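Local coordinates for protein probable dehydrogenase (Bordetella bronchiseptica, PDB 3MOI) that probably catalyses a nicotinamide-dependent oxidation or reduction of a substrate not yet established, as a dehydrogenase of the Gfo/Idh/MocA family, at residues R131-I136 with A310-S315; P180-S185 with P298-M303; I186-G191 with A358-R363; V319-Y322 with V327-V330. All coordinates share one frame; numbering follows the deposited sequence.

Contacts 1 and 2 bring helices 128-139 and 179-190 against the mixed sheet of the C-terminal domain, contact 4 lies within that sheet, and contact 3 ties helix 179-190 to the segment leading into helix 362-381. Contacts 1 and 4, with centres 8 Å apart, both touch the second subunit; strands 310-314 and 318-323 are neighbours, with Leu320 N 2.7 Å from Arg313 O in a backbone hydrogen bond. Contact 1 meets contact 2, 12 Å away between centres, where Leu133 CD1 lies 3.8 Å from Met303 CE. It meets contact 3 through Arg134 NE and Thr188 O, 2.8 Å apart. Contact 2 approaches the presumed catalytic cleft; contacts 3 and 4 stand about 24 Å apart between centres.

Contact 1 (R131-I136 with A310-S315)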
# COMPACT_ATOMS: atom_id res chain seq x y z
N ARG A 131 9.68 0.18 -17.40
CA ARG A 131 9.43 0.08 -18.84
C ARG A 131 8.82 -1.25 -19.17
O ARG A 131 7.91 -1.36 -20.01
CB ARG A 131 10.74 0.22 -19.59
CG ARG A 131 10.65 0.17 -21.13
CD ARG A 131 12.00 0.72 -21.67
NE ARG A 131 12.51 -0.05 -22.80
CZ ARG A 131 12.82 0.46 -24.00
NH1 ARG A 131 12.67 1.77 -24.26
NH2 ARG A 131 13.27 -0.35 -24.95
N THR A 132 9.28 -2.28 -18.48
CA THR A 132 8.71 -3.62 -18.70
C THR A 132 7.28 -3.67 -18.29
O THR A 132 6.50 -4.27 -19.02
CB THR A 132 9.48 -4.74 -18.01
OG1 THR A 132 10.87 -4.58 -18.29
CG2 THR A 132 8.99 -6.11 -18.50
N LEU A 133 6.92 -3.07 -17.16
CA LEU A 133 5.53 -3.04 -16.71
C LEU A 133 4.70 -2.33 -17.77
O LEU A 133 3.63 -2.80 -18.10
CB LEU A 133 5.33 -2.38 -15.31
CG LEU A 133 5.84 -3.12 -14.04
CD1 LEU A 133 6.12 -2.17 -12.84
CD2 LEU A 133 4.95 -4.27 -13.53
N ARG A 134 5.21 -1.21 -18.33
CA ARG A 134 4.48 -0.51 -19.40
C ARG A 134 4.27 -1.46 -20.58
O ARG A 134 3.13 -1.69 -21.03
CB ARG A 134 5.18 0.79 -19.86
CG ARG A 134 4.50 1.48 -21.05
CD ARG A 134 5.38 2.68 -21.70
NE ARG A 134 4.77 3.95 -21.28
CZ ARG A 134 4.21 4.91 -22.03
NH1 ARG A 134 4.25 4.93 -23.37
NH2 ARG A 134 3.64 5.92 -21.35
N ALA A 135 5.35 -2.05 -21.07
CA ALA A 135 5.18 -2.94 -22.26
C ALA A 135 4.05 -3.98 -22.02
O ALA A 135 3.15 -4.16 -22.85
CB ALA A 135 6.48 -3.58 -22.62
N ILE A 136 4.03 -4.57 -20.83
CA ILE A 136 3.03 -5.60 -20.52
C ILE A 136 1.61 -5.06 -20.59
O ILE A 136 0.73 -5.67 -21.17
CB ILE A 136 3.33 -6.25 -19.16
CG1 ILE A 136 4.59 -7.12 -19.28
CG2 ILE A 136 2.17 -7.03 -18.68
CD1 ILE A 136 5.28 -7.42 -18.00
N ALA A 310 -4.46 -10.15 -14.36
CA ALA A 310 -3.22 -10.38 -13.63
C ALA A 310 -2.90 -9.26 -12.66
O ALA A 310 -3.37 -8.15 -12.86
CB ALA A 310 -2.06 -10.51 -14.64
N ASP A 311 -2.11 -9.57 -11.63
CA ASP A 311 -1.37 -8.56 -10.91
C ASP A 311 0.06 -8.61 -11.41
O ASP A 311 0.56 -9.69 -11.71
CB ASP A 311 -1.40 -8.78 -9.39
CG ASP A 311 -2.82 -8.65 -8.80
OD1 ASP A 311 -3.69 -7.98 -9.43
OD2 ASP A 311 -3.10 -9.28 -7.76
N LEU A 312 0.69 -7.43 -11.51
CA LEU A 312 2.04 -7.29 -11.99
C LEU A 312 2.90 -6.76 -10.86
O LEU A 312 2.45 -5.90 -10.10
CB LEU A 312 2.04 -6.29 -13.12
CG LEU A 312 1.69 -6.60 -14.56
CD1 LEU A 312 0.86 -7.83 -14.72
CD2 LEU A 312 1.08 -5.39 -15.31
N ARG A 313 4.15 -7.20 -10.78
CA ARG A 313 5.08 -6.75 -9.75
C ARG A 313 6.53 -6.81 -10.24
O ARG A 313 6.91 -7.73 -10.94
CB ARG A 313 4.95 -7.69 -8.58
CG ARG A 313 5.91 -7.46 -7.43
CD ARG A 313 5.81 -8.64 -6.47
NE ARG A 313 6.72 -8.46 -5.34
CZ ARG A 313 7.16 -9.43 -4.58
NH1 ARG A 313 6.82 -10.71 -4.81
NH2 ARG A 313 7.96 -9.11 -3.58
N ALA A 314 7.33 -5.81 -9.89
CA ALA A 314 8.70 -5.75 -10.37
C ALA A 314 9.48 -6.80 -9.63
O ALA A 314 9.20 -7.03 -8.47
CB ALA A 314 9.33 -4.40 -10.15
N SER A 315 10.41 -7.46 -10.32
CA SER A 315 11.29 -8.44 -9.71
C SER A 315 12.73 -8.04 -9.92
O SER A 315 13.04 -7.08 -10.66
CB SER A 315 11.04 -9.80 -10.36
OG SER A 315 11.79 -9.94 -11.57
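Leu133 and Leu312 both carry CG anti to the carbonyl carbon and beside the backbone N, with chi1 at -70° and -82°, and these torsions send the two side chains past one another in opposite directions. The touch is made by one branch of Leu133: its CD2 comes within 3.6 Å of Leu312 CB and also lies 4.1 Å from the backbone N of Arg313. The other methyl, CD1, packs against Met303 and Ile189. One helical turn on, Ile136 repeats the theme with its short branch, for CG2 stands anti to the backbone N and meets Leu312 CD2 at 3.9 Å. Leu312 is thus approached by two residues of one helix, near its base by Leu133 and near its tip by Ile136. The helix 131-136 and the strand 310-314 run nearly antiparallel, at 160°, with their axes 9.2 Å apart, a spacing bridged by one layer of aliphatic side chains from each element. Val305 and Cys307 of the adjoining strand flank Leu312, while Val137 extends the helix surface. Arg313 illustrates the alternation of a strand: it leaves from the far face, binds Met241 O and forms a salt bridge with Glu240 of the second subunit. No hydrogen bond joins the two segments, so helix and strand are held here by dispersion and the burial of apolar surface, while Arg313 directs its charge away from the helix, toward the second subunit.

Contact 2 (P180-S185 with P298-M303)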
# COMPACT_ATOMS: atom_id res chain seq x y z
N PRO A 180 8.46 12.27 -6.98
CA PRO A 180 8.43 12.26 -8.44
C PRO A 180 8.77 10.89 -9.05
O PRO A 180 8.23 10.52 -10.10
CB PRO A 180 9.43 13.37 -8.85
CG PRO A 180 9.34 14.36 -7.76
CD PRO A 180 9.14 13.45 -6.45
N HIS A 181 9.58 10.10 -8.37
CA HIS A 181 9.87 8.75 -8.88
C HIS A 181 8.61 7.88 -8.95
O HIS A 181 8.40 7.15 -9.93
CB HIS A 181 10.95 8.08 -8.03
CG HIS A 181 12.29 8.74 -8.11
ND1 HIS A 181 12.91 9.05 -9.31
CD2 HIS A 181 13.17 9.06 -7.13
CE1 HIS A 181 14.08 9.61 -9.07
NE2 HIS A 181 14.28 9.61 -7.75
N GLN A 182 7.73 8.00 -7.99
CA GLN A 182 6.52 7.23 -8.03
C GLN A 182 5.56 7.84 -9.02
O GLN A 182 4.92 7.15 -9.80
CB GLN A 182 5.89 7.16 -6.63
CG GLN A 182 6.75 6.37 -5.65
CD GLN A 182 6.30 6.43 -4.25
OE1 GLN A 182 6.03 7.49 -3.76
NE2 GLN A 182 6.23 5.29 -3.57
N ILE A 183 5.47 9.17 -9.02
CA ILE A 183 4.51 9.78 -9.86
C ILE A 183 4.90 9.45 -11.29
O ILE A 183 4.06 9.09 -12.08
CB ILE A 183 4.48 11.30 -9.66
CG1 ILE A 183 4.01 11.67 -8.25
CG2 ILE A 183 3.58 12.01 -10.72
CD1 ILE A 183 4.21 13.16 -7.96
N ASP A 184 6.18 9.58 -11.64
CA ASP A 184 6.57 9.35 -13.03
C ASP A 184 6.36 7.91 -13.42
O ASP A 184 6.03 7.63 -14.58
CB ASP A 184 8.03 9.70 -13.27
CG ASP A 184 8.30 11.20 -13.22
OD1 ASP A 184 7.38 12.00 -13.50
OD2 ASP A 184 9.43 11.56 -12.85
N SER A 185 6.53 7.00 -12.46
CA SER A 185 6.35 5.59 -12.77
C SER A 185 4.89 5.30 -13.03
O SER A 185 4.54 4.51 -13.96
CB SER A 185 6.90 4.72 -11.65
OG SER A 185 8.30 5.02 -11.53
N PRO A 298 17.16 -2.40 -10.96
CA PRO A 298 16.81 -1.35 -10.02
C PRO A 298 15.32 -1.24 -9.86
O PRO A 298 14.58 -1.73 -10.71
CB PRO A 298 17.36 -0.09 -10.70
CG PRO A 298 18.38 -0.60 -11.60
CD PRO A 298 17.80 -1.85 -12.15
N HIS A 299 14.89 -0.58 -8.80
CA HIS A 299 13.44 -0.57 -8.42
C HIS A 299 13.17 0.59 -7.45
O HIS A 299 14.10 1.15 -6.90
CB HIS A 299 13.04 -1.90 -7.75
CG HIS A 299 13.44 -1.99 -6.32
ND1 HIS A 299 12.55 -1.83 -5.28
CD2 HIS A 299 14.64 -2.25 -5.73
CE1 HIS A 299 13.18 -1.97 -4.12
NE2 HIS A 299 14.45 -2.24 -4.37
N PHE A 300 11.92 0.95 -7.23
CA PHE A 300 11.67 1.99 -6.22
C PHE A 300 10.52 1.56 -5.31
O PHE A 300 9.34 1.70 -5.64
CB PHE A 300 11.36 3.32 -6.90
CG PHE A 300 11.45 4.49 -5.99
CD1 PHE A 300 12.66 4.94 -5.56
CD2 PHE A 300 10.31 5.18 -5.61
CE1 PHE A 300 12.79 6.03 -4.73
CE2 PHE A 300 10.40 6.27 -4.76
CZ PHE A 300 11.67 6.70 -4.31
N GLY A 301 10.87 1.02 -4.16
CA GLY A 301 9.87 0.37 -3.31
C GLY A 301 9.23 -0.73 -4.13
O GLY A 301 9.83 -1.24 -5.11
N VAL A 302 8.00 -1.07 -3.78
CA VAL A 302 7.27 -2.03 -4.54
C VAL A 302 6.13 -1.40 -5.27
O VAL A 302 5.59 -0.41 -4.86
CB VAL A 302 6.78 -3.24 -3.71
CG1 VAL A 302 7.60 -3.42 -2.37
CG2 VAL A 302 5.31 -3.24 -3.58
N MET A 303 5.75 -2.01 -6.38
CA MET A 303 4.79 -1.45 -7.27
C MET A 303 3.93 -2.60 -7.77
O MET A 303 4.42 -3.41 -8.54
CB MET A 303 5.53 -0.74 -8.41
CG MET A 303 6.23 0.61 -7.97
SD MET A 303 6.98 1.68 -9.27
CE MET A 303 6.25 0.93 -10.63
O HOH W 1 6.97 2.46 -4.79
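His181 and Phe300 meet in a T-shaped pair, the edge of the imidazole directed at the phenyl face with the planes 61° apart and the centroids 5.1 Å from each other. His181 CB also makes a CH-pi contact with the same ring, 3.8 Å from the centroid and well over the face. Phe300 reaches this place with CG anti to its backbone N (chi1 -164°). Gln182 approaches differently: its CG lies in the ring plane at the rim, 3.8 Å from Phe300 CD2, and its amide stands nearly perpendicular to the ring. The NE2 of Gln182 bonds to Val229 O and donates to a water 3.2 Å away, which lies 2.6 Å from Phe300 O and also reaches Val302 O, although it has too few protons for all the acceptors around it. A turn later Ser185 CB rests 3.9 Å from Met303 SD, while its OG donates to His181 O. His181 also touches Lys95, part of the Glu-Lys-Pro motif that in this family commonly lies by the nicotinamide, consistent with a place beside the catalytic cleft. Helix 179-190 thus packs against the start of strand 302-307 and the loop before it, with Gln182 reaching strands 145-153 and 225-231, and with Pro180 and Ile183 turned to helix 362-381.

Contact 3 (I186-G191 with A358-R363)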
# COMPACT_ATOMS: atom_id res chain seq x y z
N ILE A 186 4.03 5.94 -12.24
CA ILE A 186 2.60 5.74 -12.40
C ILE A 186 2.20 6.25 -13.77
O ILE A 186 1.58 5.54 -14.52
CB ILE A 186 1.85 6.41 -11.30
CG1 ILE A 186 2.08 5.66 -9.97
CG2 ILE A 186 0.41 6.44 -11.59
CD1 ILE A 186 1.64 6.44 -8.75
N LYS A 187 2.60 7.44 -14.15
CA LYS A 187 2.34 7.89 -15.49
C LYS A 187 2.90 6.99 -16.60
O LYS A 187 2.28 6.80 -17.65
CB LYS A 187 2.90 9.25 -15.66
CG LYS A 187 2.20 10.32 -14.79
CD LYS A 187 2.37 11.67 -15.50
CE LYS A 187 3.62 12.31 -15.19
NZ LYS A 187 3.67 13.64 -15.85
N THR A 188 4.10 6.49 -16.40
CA THR A 188 4.73 5.67 -17.40
C THR A 188 4.00 4.32 -17.59
O THR A 188 3.64 3.95 -18.69
CB THR A 188 6.17 5.41 -17.02
OG1 THR A 188 6.93 6.63 -17.09
CG2 THR A 188 6.78 4.35 -17.93
N ILE A 189 3.74 3.61 -16.47
CA ILE A 189 3.02 2.36 -16.51
C ILE A 189 1.66 2.58 -17.14
O ILE A 189 1.24 1.78 -17.94
CB ILE A 189 2.87 1.77 -15.11
CG1 ILE A 189 4.22 1.30 -14.58
CG2 ILE A 189 1.88 0.59 -15.08
CD1 ILE A 189 4.36 1.32 -13.02
N THR A 190 0.93 3.62 -16.77
CA THR A 190 -0.42 3.64 -17.24
C THR A 190 -0.60 4.38 -18.52
O THR A 190 -1.57 4.20 -19.19
CB THR A 190 -1.39 4.27 -16.25
OG1 THR A 190 -1.12 5.68 -16.16
CG2 THR A 190 -1.31 3.56 -14.88
N GLY A 191 0.31 5.25 -18.89
CA GLY A 191 -0.00 6.20 -19.96
C GLY A 191 -1.19 7.13 -19.74
O GLY A 191 -1.68 7.69 -20.69
N ALA A 358 10.77 12.12 -27.39
CA ALA A 358 10.90 11.87 -25.97
C ALA A 358 9.52 11.80 -25.27
O ALA A 358 8.66 12.58 -25.56
CB ALA A 358 11.72 12.94 -25.39
N LEU A 359 9.30 10.87 -24.37
CA LEU A 359 8.11 10.84 -23.51
C LEU A 359 8.22 11.87 -22.37
O LEU A 359 7.28 12.62 -22.11
CB LEU A 359 7.99 9.47 -22.90
CG LEU A 359 6.80 9.19 -21.96
CD1 LEU A 359 5.36 9.41 -22.57
CD2 LEU A 359 7.01 7.74 -21.36
N ARG A 360 9.36 11.86 -21.67
CA ARG A 360 9.56 12.70 -20.54
C ARG A 360 10.16 14.07 -20.92
O ARG A 360 11.29 14.46 -20.54
CB ARG A 360 10.43 12.00 -19.52
CG ARG A 360 9.84 10.65 -19.05
CD ARG A 360 10.83 9.81 -18.26
NE ARG A 360 10.30 8.45 -18.14
CZ ARG A 360 10.26 7.53 -19.11
NH1 ARG A 360 10.77 7.77 -20.32
NH2 ARG A 360 9.73 6.35 -18.86
N ASP A 361 9.36 14.83 -21.64
CA ASP A 361 9.85 16.09 -22.13
C ASP A 361 9.59 17.18 -21.07
O ASP A 361 9.29 16.91 -19.90
CB ASP A 361 9.16 16.41 -23.45
CG ASP A 361 7.74 16.87 -23.25
OD1 ASP A 361 7.06 16.38 -22.31
OD2 ASP A 361 7.33 17.79 -24.02
N ALA A 362 9.73 18.43 -21.46
CA ALA A 362 9.60 19.53 -20.47
C ALA A 362 8.14 19.60 -19.98
O ALA A 362 7.94 19.83 -18.80
CB ALA A 362 10.09 20.81 -21.00
N ARG A 363 7.15 19.30 -20.85
CA ARG A 363 5.75 19.35 -20.45
C ARG A 363 5.42 18.24 -19.49
O ARG A 363 4.58 18.41 -18.66
CB ARG A 363 4.82 19.30 -21.64
CG ARG A 363 4.68 20.64 -22.35
CD ARG A 363 4.30 20.46 -23.82
NE ARG A 363 4.39 21.72 -24.53
CZ ARG A 363 3.45 22.68 -24.52
NH1 ARG A 363 2.34 22.51 -23.84
NH2 ARG A 363 3.63 23.81 -25.20
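Thr188 and Arg360 supply the polar link, a weak hydrogen bond in which NH2 of Arg360 gives to OG1 of Thr188 over 3.3 Å with a bent N-H...O angle of 127°. The side chains cross at about a right angle, and the hydroxyl approaches the guanidinium obliquely. Arg360 spans the gap because its chain runs extended from CG to NE. The same Thr188 hydroxyl sits beside its own backbone N (chi1 -68°), where it also bonds to Asp184 O, one turn back in the helix. Among the van der Waals contacts, Thr188 CG2 lies 3.7 Å from Arg360 NH2, and Leu359 CD2 is 4.4 Å from Thr188 OG1. That leucine methyl also lies over one guanidinium face, offset toward its rim, so Leu359 and Thr188 both pack about the arginine. Backbone features frame the pair. Arg360 is the centre of an inverse gamma turn, and the next residue, Asp361, is the N-cap of helix 362-381, its OD1 accepting from Trp364 N. On the other segment, Gly191 leaves helical geometry with positive phi, and Thr190 OG1 donates to Ile186 O at 3.2 Å. Partners outside the two segments complete the polar set: Glu347 makes a salt bridge with Arg360 NH1, Ser125 OG bonds to its NE, and Lys187 pairs with Asp367 and makes a cation-pi contact with Trp364. The positive charge of Arg360 is therefore probably balanced chiefly by Glu347, and the neutral threonine adds a poorly aligned acceptor that joins Arg360 to the helix.

Contact 4 (V319-Y322 with V327-V330); sequences VLVY and VREV
Strands 319-322 and 327-330 run antiparallel, their axes 4.7 Å apart, with Val319-Val330 and Val321-Arg328 as hydrogen-bonded pairs and Leu320-Glu329 and Tyr322-Val327 as non-hydrogen-bonded ones. Each of the first two pairs exchanges two backbone bonds, the shortest from Val321 N to Arg328 O at 2.7 Å, and the CA-H groups of Val327 and Glu329 add contacts to Val321 O and Val319 O. Tyr322 and Val327 lie side by side on one face of the sheet: CG2 of Val327 touches CD1 of Tyr322 at 3.7 Å, while its CG1, anti to the backbone N (chi1 -160°), sits over the ring in a CH-pi contact, 4.3 Å from the centroid. That CG1 also meets Leu320 CD2 at 3.9 Å. Tyr322 OH bonds to Arg313 NH1, and the ring meets Phe236 of the second subunit edge-to-face. Farther along the same face, Glu329 OE2 binds Ser315 OG. On the other face Val321 CG2 is 4.1 Å from Val330 CG2, Arg328 runs alongside Val321, and Val319 packs against helix 128-139. The whole is a beta hairpin whose second strand forms one margin, within this chain, of the mixed sheet that characterises the C-terminal domain of Gfo/Idh/MocA proteins.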
# COMPACT_ATOMS: atom_id res chain seq x y z
N VAL A 319 9.58 -8.72 -14.60
CA VAL A 319 8.28 -8.59 -13.97
C VAL A 319 7.64 -9.93 -13.64
O VAL A 319 7.56 -10.84 -14.48
CB VAL A 319 7.31 -7.80 -14.83
CG1 VAL A 319 5.94 -7.85 -14.20
CG2 VAL A 319 7.81 -6.31 -15.04
N LEU A 320 7.14 -10.02 -12.42
CA LEU A 320 6.43 -11.19 -11.97
C LEU A 320 4.97 -10.98 -12.37
O LEU A 320 4.38 -10.00 -11.95
CB LEU A 320 6.63 -11.38 -10.44
CG LEU A 320 7.95 -12.09 -10.06
CD1 LEU A 320 8.34 -11.87 -8.59
CD2 LEU A 320 7.91 -13.66 -10.38
N VAL A 321 4.43 -11.85 -13.23
CA VAL A 321 3.03 -11.79 -13.66
C VAL A 321 2.22 -12.85 -12.95
O VAL A 321 2.31 -14.03 -13.28
CB VAL A 321 2.86 -12.04 -15.17
CG1 VAL A 321 1.39 -11.99 -15.57
CG2 VAL A 321 3.63 -11.05 -15.93
N TYR A 322 1.39 -12.42 -11.98
CA TYR A 322 0.52 -13.35 -11.25
C TYR A 322 -0.77 -13.52 -12.01
O TYR A 322 -1.67 -12.72 -11.87
CB TYR A 322 0.24 -12.84 -9.85
CG TYR A 322 1.49 -12.77 -9.03
CD1 TYR A 322 1.91 -13.85 -8.21
CD2 TYR A 322 2.32 -11.67 -9.10
CE1 TYR A 322 3.11 -13.75 -7.46
CE2 TYR A 322 3.48 -11.58 -8.36
CZ TYR A 322 3.88 -12.59 -7.55
OH TYR A 322 5.04 -12.40 -6.85
N VAL A 327 1.78 -18.00 -11.51
CA VAL A 327 2.85 -17.07 -11.72
C VAL A 327 3.67 -17.38 -12.97
O VAL A 327 3.80 -18.51 -13.35
CB VAL A 327 3.84 -17.08 -10.51
CG1 VAL A 327 4.66 -15.80 -10.48
CG2 VAL A 327 3.10 -17.18 -9.21
N ARG A 328 4.21 -16.35 -13.60
CA ARG A 328 5.31 -16.49 -14.54
C ARG A 328 6.11 -15.18 -14.56
O ARG A 328 5.62 -14.16 -14.09
CB ARG A 328 4.81 -16.88 -15.95
CG ARG A 328 4.22 -15.72 -16.75
CD ARG A 328 3.24 -16.19 -17.87
NE ARG A 328 2.37 -15.08 -18.31
CZ ARG A 328 2.70 -14.15 -19.21
NH1 ARG A 328 3.91 -14.16 -19.81
NH2 ARG A 328 1.82 -13.18 -19.50
N GLU A 329 7.35 -15.24 -15.06
CA GLU A 329 8.30 -14.13 -15.04
C GLU A 329 8.59 -13.65 -16.46
O GLU A 329 8.66 -14.45 -17.39
CB GLU A 329 9.61 -14.52 -14.30
CG GLU A 329 10.51 -13.30 -13.88
CD GLU A 329 11.46 -13.59 -12.69
OE1 GLU A 329 11.67 -14.79 -12.39
OE2 GLU A 329 12.02 -12.62 -12.09
N VAL A 330 8.71 -12.34 -16.63
CA VAL A 330 9.11 -11.73 -17.90
C VAL A 330 10.41 -10.97 -17.70
O VAL A 330 10.46 -10.07 -16.91
CB VAL A 330 8.04 -10.73 -18.38
CG1 VAL A 330 8.52 -9.99 -19.68
CG2 VAL A 330 6.71 -11.45 -18.57